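Pyridoxal kinase (Lactobacillus plantarum, PDB 3HYO) catalyses the ATP-dependent phosphorylation of pyridoxal to pyridoxal 5'-phosphate, leaving ADP as the spent nucleotide. Local coordinates at the adenosine-5'-diphosphate site. Sequence-based numbering; all coordinates share one arbitrary frame.

The adenosine-5'-diphosphate site. Residues 179-180, 187, 204-206, 208, 210, 213-214, 217, 239, 242-243, 246. With ADP (adenosine-5'-diphosphate), chain B; MG (magnesium ion), chain C.
Backbone groups read the adenine: the loop residue Leu206 gives its N to ADP N1 at 2.8 Å (169° at H), and its O accepts from the exocyclic amine N6, which sits above the carbonyl plane. Helix 213-225 begins at the phosphates, with Gly214 N 2.7 Å from the beta-phosphate oxygen O3B. Thr179 O receives the ribose 3'-hydroxyl nearly along its C=O axis (173°). The base lies between aliphatic groups: Ile187, its CG1 anti to the backbone N, lays CG2 over one face of the six-membered ring, 3.9 Å from its centroid, and Val246 reaches C4 with CG2 from the other side. Asn239 OD1 accepts the 2'-hydroxyl O2' at 3.1 Å and shares water 6 with it; water 7 links N3 to Asn243 ND2, an amide also held by Arg204 O. Thr213 OG1, in the crowded position between backbone N and carbonyl carbon (chi1 50°), faces the diphosphate and spans the bridging oxygen O3A, at 3.1 Å, and the beta-phosphate oxygen O3B, one hydroxyl shared between two acceptors; CB and CG2 rest near C8. A valine here would remove the hydroxyl that meets O3A and O3B and would probably loosen the beta-phosphate and the water held beside it, leaving more to Gly214 N. Thr179 OG1, likewise in its crowded rotamer, donates to the alpha-phosphate O1A. Magnesium is near octahedral, bound by O2B at 2.1 Å and by waters, of which water 1 also meets O1A. In this ribokinase-like kinase the pocket holds the nucleotide with its beta-phosphate beside the helix start, where charge built up during phosphoryl transfer is likely to be stabilised.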
ATOM      1  N   THR A 179      -5.858   6.793   4.679  1.00 19.24           N
ATOM      2  CA  THR A 179      -5.381   7.393   3.397  1.00 20.97           C
ATOM      3  C   THR A 179      -6.364   8.058   2.411  1.00 23.23           C
ATOM      4  O   THR A 179      -5.931   8.681   1.411  1.00 24.04           O
ATOM      5  CB  THR A 179      -4.665   6.347   2.550  1.00 20.58           C
ATOM      6  OG1 THR A 179      -5.533   5.216   2.434  1.00 19.54           O
ATOM      7  CG2 THR A 179      -3.312   5.949   3.184  1.00 19.05           C
ATOM      8  N   ASP A 180      -7.649   7.907   2.669  1.00 24.04           N
ATOM      9  CA  ASP A 180      -8.664   8.432   1.777  1.00 25.11           C
ATOM     10  C   ASP A 180      -9.639   9.334   2.550  1.00 24.28           C
ATOM     11  O   ASP A 180     -10.846   9.289   2.317  1.00 25.34           O
ATOM     12  CB  ASP A 180      -9.436   7.260   1.186  1.00 25.61           C
ATOM     13  CG  ASP A 180     -10.168   6.435   2.257  1.00 29.28           C
ATOM     14  OD1 ASP A 180     -10.013   6.693   3.493  1.00 31.62           O
ATOM     15  OD2 ASP A 180     -10.902   5.512   1.846  1.00 34.64           O
ATOM     16  N   ILE A 187      -8.743  15.581  -0.482  1.00 18.87           N
ATOM     17  CA  ILE A 187      -8.623  14.147  -0.176  1.00 18.57           C
ATOM     18  C   ILE A 187      -7.191  13.933   0.300  1.00 17.79           C
ATOM     19  O   ILE A 187      -6.259  14.547  -0.234  1.00 17.79           O
ATOM     20  CB  ILE A 187      -8.983  13.227  -1.405  1.00 17.98           C
ATOM     21  CG1 ILE A 187      -9.068  11.731  -1.010  1.00 19.17           C
ATOM     22  CG2 ILE A 187      -8.096  13.495  -2.593  1.00 17.34           C
ATOM     23  CD1 ILE A 187      -9.486  10.828  -2.198  1.00 21.38           C
ATOM     24  N   ARG A 204      -6.289  18.896  -3.427  1.00 17.84           N
ATOM     25  CA  ARG A 204      -7.627  19.081  -3.980  1.00 18.28           C
ATOM     26  C   ARG A 204      -8.082  17.861  -4.765  1.00 18.28           C
ATOM     27  O   ARG A 204      -7.401  17.408  -5.692  1.00 18.79           O
ATOM     28  CB  ARG A 204      -7.658  20.350  -4.841  1.00 17.11           C
ATOM     29  CG  ARG A 204      -9.058  20.848  -5.150  1.00 18.45           C
ATOM     30  CD  ARG A 204      -8.950  22.253  -5.786  1.00 16.63           C
ATOM     31  NE  ARG A 204      -8.476  23.242  -4.818  1.00 17.56           N
ATOM     32  CZ  ARG A 204      -9.245  24.075  -4.114  1.00 20.52           C
ATOM     33  NH1 ARG A 204     -10.561  24.092  -4.283  1.00 21.34           N
ATOM     34  NH2 ARG A 204      -8.683  24.913  -3.242  1.00 18.71           N
ATOM     35  N   ARG A 205      -9.223  17.312  -4.377  1.00 18.86           N
ATOM     36  CA  ARG A 205      -9.753  16.105  -5.021  1.00 20.50           C
ATOM     37  C   ARG A 205     -10.128  16.382  -6.480  1.00 20.31           C
ATOM     38  O   ARG A 205     -10.777  17.400  -6.771  1.00 20.40           O
ATOM     39  CB  ARG A 205     -10.978  15.610  -4.256  1.00 21.55           C
ATOM     40  CG  ARG A 205     -11.489  14.284  -4.748  1.00 26.02           C
ATOM     41  CD  ARG A 205     -12.472  13.700  -3.791  1.00 34.12           C
ATOM     42  NE  ARG A 205     -12.956  12.405  -4.275  1.00 42.87           N
ATOM     43  CZ  ARG A 205     -14.179  12.197  -4.764  1.00 48.69           C
ATOM     44  NH1 ARG A 205     -15.052  13.202  -4.846  1.00 51.54           N
ATOM     45  NH2 ARG A 205     -14.537  10.981  -5.181  1.00 51.39           N
ATOM     46  N   LEU A 206      -9.738  15.472  -7.387  1.00 18.89           N
ATOM     47  CA  LEU A 206     -10.044  15.599  -8.816  1.00 18.93           C
ATOM     48  C   LEU A 206     -11.198  14.684  -9.198  1.00 19.66           C
ATOM     49  O   LEU A 206     -11.402  13.637  -8.562  1.00 19.31           O
ATOM     50  CB  LEU A 206      -8.780  15.302  -9.667  1.00 17.37           C
ATOM     51  CG  LEU A 206      -7.537  16.114  -9.224  1.00 17.00           C
ATOM     52  CD1 LEU A 206      -6.339  15.800 -10.106  1.00 16.05           C
ATOM     53  CD2 LEU A 206      -7.777  17.651  -9.195  1.00 17.00           C
ATOM     54  N   GLY A 208     -13.625  11.906 -10.758  1.00 22.30           N
ATOM     55  CA  GLY A 208     -13.487  10.568 -11.320  1.00 23.13           C
ATOM     56  C   GLY A 208     -12.927   9.610 -10.293  1.00 23.68           C
ATOM     57  O   GLY A 208     -12.575  10.013  -9.180  1.00 23.51           O
ATOM     58  N   TYR A 210      -9.990   6.316 -10.017  1.00 25.13           N
ATOM     59  CA  TYR A 210      -8.799   5.822 -10.739  1.00 24.26           C
ATOM     60  C   TYR A 210      -8.203   4.581 -10.085  1.00 24.44           C
ATOM     61  O   TYR A 210      -7.942   4.587  -8.888  1.00 26.01           O
ATOM     62  CB  TYR A 210      -7.738   6.950 -10.867  1.00 24.69           C
ATOM     63  CG  TYR A 210      -8.386   8.144 -11.500  1.00 22.22           C
ATOM     64  CD1 TYR A 210      -8.516   8.221 -12.882  1.00 23.69           C
ATOM     65  CD2 TYR A 210      -8.993   9.123 -10.713  1.00 23.39           C
ATOM     66  CE1 TYR A 210      -9.194   9.296 -13.479  1.00 22.50           C
ATOM     67  CE2 TYR A 210      -9.679  10.200 -11.295  1.00 21.55           C
ATOM     68  CZ  TYR A 210      -9.777  10.265 -12.664  1.00 22.94           C
ATOM     69  OH  TYR A 210     -10.470  11.298 -13.228  1.00 22.68           O
ATOM     70  N   THR A 213      -4.367   3.966  -7.467  1.00 15.21           N
ATOM     71  CA  THR A 213      -3.914   5.138  -6.719  1.00 14.05           C
ATOM     72  C   THR A 213      -3.330   4.738  -5.394  1.00 12.59           C
ATOM     73  O   THR A 213      -2.269   5.217  -5.031  1.00 12.93           O
ATOM     74  CB  THR A 213      -5.017   6.194  -6.499  1.00 15.00           C
ATOM     75  OG1 THR A 213      -6.188   5.559  -5.971  1.00 16.88           O
ATOM     76  CG2 THR A 213      -5.329   6.878  -7.805  1.00 15.36           C
ATOM     77  N   GLY A 214      -4.009   3.842  -4.674  1.00 12.41           N
ATOM     78  CA  GLY A 214      -3.482   3.383  -3.393  1.00 11.60           C
ATOM     79  C   GLY A 214      -2.162   2.655  -3.555  1.00 10.80           C
ATOM     80  O   GLY A 214      -1.277   2.824  -2.744  1.00 11.20           O
ATOM     81  N   LEU A 217       0.521   5.261  -4.122  1.00 11.39           N
ATOM     82  CA  LEU A 217       0.737   6.021  -2.884  1.00 11.65           C
ATOM     83  C   LEU A 217       1.613   5.207  -1.947  1.00 11.29           C
ATOM     84  O   LEU A 217       2.524   5.739  -1.343  1.00 10.48           O
ATOM     85  CB  LEU A 217      -0.587   6.353  -2.186  1.00 11.79           C
ATOM     86  CG  LEU A 217      -0.497   7.196  -0.891  1.00 13.03           C
ATOM     87  CD1 LEU A 217      -0.200   8.671  -1.199  1.00 16.10           C
ATOM     88  CD2 LEU A 217      -1.787   7.055  -0.075  1.00 12.46           C
ATOM     89  N   ASN A 239       1.254  12.977  -1.340  1.00 17.05           N
ATOM     90  CA  ASN A 239      -0.037  13.510  -1.743  1.00 18.48           C
ATOM     91  C   ASN A 239       0.063  14.417  -2.957  1.00 18.11           C
ATOM     92  O   ASN A 239      -0.757  14.293  -3.847  1.00 19.72           O
ATOM     93  CB  ASN A 239      -0.792  14.146  -0.566  1.00 18.32           C
ATOM     94  CG  ASN A 239      -1.451  13.098   0.296  1.00 21.10           C
ATOM     95  OD1 ASN A 239      -2.524  12.614  -0.021  1.00 22.99           O
ATOM     96  ND2 ASN A 239      -0.756  12.672   1.359  1.00 25.81           N
ATOM     97  N   LEU A 242       0.629  12.122  -5.782  1.00 12.80           N
ATOM     98  CA  LEU A 242      -0.623  11.423  -6.039  1.00 12.69           C
ATOM     99  C   LEU A 242      -1.571  12.299  -6.850  1.00 12.50           C
ATOM    100  O   LEU A 242      -2.228  11.826  -7.778  1.00 11.33           O
ATOM    101  CB  LEU A 242      -1.285  11.007  -4.724  1.00 13.43           C
ATOM    102  CG  LEU A 242      -1.256   9.514  -4.392  1.00 14.70           C
ATOM    103  CD1 LEU A 242      -1.961   8.709  -5.473  1.00 15.94           C
ATOM    104  CD2 LEU A 242       0.174   9.032  -4.205  1.00 14.95           C
ATOM    105  N   ASN A 243      -1.634  13.577  -6.494  1.00 12.97           N
ATOM    106  CA  ASN A 243      -2.481  14.528  -7.203  1.00 14.52           C
ATOM    107  C   ASN A 243      -2.006  14.744  -8.635  1.00 14.23           C
ATOM    108  O   ASN A 243      -2.810  14.785  -9.567  1.00 13.27           O
ATOM    109  CB  ASN A 243      -2.529  15.863  -6.458  1.00 13.90           C
ATOM    110  CG  ASN A 243      -3.738  16.698  -6.834  1.00 16.76           C
ATOM    111  OD1 ASN A 243      -3.617  17.716  -7.514  1.00 17.72           O
ATOM    112  ND2 ASN A 243      -4.915  16.268  -6.391  1.00 14.11           N
ATOM    113  N   VAL A 246      -2.836  11.644 -10.928  1.00 12.74           N
ATOM    114  CA  VAL A 246      -4.269  11.614 -11.268  1.00 13.61           C
ATOM    115  C   VAL A 246      -4.529  12.687 -12.323  1.00 12.94           C
ATOM    116  O   VAL A 246      -5.192  12.430 -13.312  1.00 13.06           O
ATOM    117  CB  VAL A 246      -5.192  11.758 -10.013  1.00 14.21           C
ATOM    118  CG1 VAL A 246      -6.650  11.989 -10.410  1.00 13.74           C
ATOM    119  CG2 VAL A 246      -5.078  10.462  -9.107  1.00 14.35           C
TER
HETATM  120  PB  ADP B 281      -7.020   3.233  -3.226  1.00 38.76           P
HETATM  121  O1B ADP B 281      -8.471   3.269  -3.346  1.00 36.78           O
HETATM  122  O2B ADP B 281      -6.528   2.636  -1.992  1.00 37.93           O
HETATM  123  O3B ADP B 281      -6.483   2.783  -4.489  1.00 37.41           O
HETATM  124  PA  ADP B 281      -6.722   5.791  -1.845  1.00 42.30           P
HETATM  125  O1A ADP B 281      -5.993   5.516  -0.596  1.00 41.46           O
HETATM  126  O2A ADP B 281      -8.160   6.052  -1.853  1.00 39.83           O
HETATM  127  O3A ADP B 281      -6.418   4.664  -2.960  1.00 39.09           O
HETATM  128  O5' ADP B 281      -5.994   6.923  -2.679  1.00 36.04           O
HETATM  129  C5' ADP B 281      -4.643   7.075  -2.492  1.00 33.28           C
HETATM  130  C4' ADP B 281      -4.377   8.548  -2.676  1.00 32.10           C
HETATM  131  O4' ADP B 281      -4.410   8.887  -4.022  1.00 29.21           O
HETATM  132  C3' ADP B 281      -5.382   9.466  -1.981  1.00 31.74           C
HETATM  133  O3' ADP B 281      -4.917   9.656  -0.710  1.00 36.78           O
HETATM  134  C2' ADP B 281      -5.148  10.710  -2.741  1.00 31.87           C
HETATM  135  O2' ADP B 281      -3.864  11.132  -2.353  1.00 33.21           O
HETATM  136  C1' ADP B 281      -4.978  10.184  -4.154  1.00 28.83           C
HETATM  137  N9  ADP B 281      -6.257  10.243  -4.902  1.00 28.28           N
HETATM  138  C8  ADP B 281      -7.098   9.255  -5.085  1.00 27.92           C
HETATM  139  N7  ADP B 281      -8.141   9.617  -5.805  1.00 28.48           N
HETATM  140  C5  ADP B 281      -7.998  10.880  -6.084  1.00 27.74           C
HETATM  141  C6  ADP B 281      -8.798  11.882  -6.823  1.00 27.17           C
HETATM  142  N6  ADP B 281      -9.969  11.565  -7.410  1.00 26.18           N
HETATM  143  N1  ADP B 281      -8.271  13.098  -6.836  1.00 26.24           N
HETATM  144  C2  ADP B 281      -7.112  13.413  -6.272  1.00 27.86           C
HETATM  145  N3  ADP B 281      -6.333  12.577  -5.601  1.00 25.85           N
HETATM  146  C4  ADP B 281      -6.734  11.304  -5.487  1.00 26.50           C
HETATM  147 MG    MG C 282      -5.810   1.699  -0.287  1.00 23.26          MG
HETATM  148  O   HOH W   1      -4.409   3.368  -0.028  1.00 33.49           O
HETATM  149  O   HOH W   2      -7.048   2.813   1.060  1.00 23.70           O
HETATM  150  O   HOH W   3      -5.553   0.325   1.361  1.00 18.46           O
HETATM  151  O   HOH W   4      -7.306   0.269  -0.709  1.00 32.72           O
HETATM  152  O   HOH W   5      -4.531   0.490  -1.536  1.00 22.94           O
HETATM  153  O   HOH W   6      -4.059  13.842  -1.593  1.00 25.64           O
HETATM  154  O   HOH W   7      -4.331  14.058  -4.488  1.00 26.88           O
HETATM  155  O   HOH W   8      -7.848   2.963  -6.688  1.00 32.99           O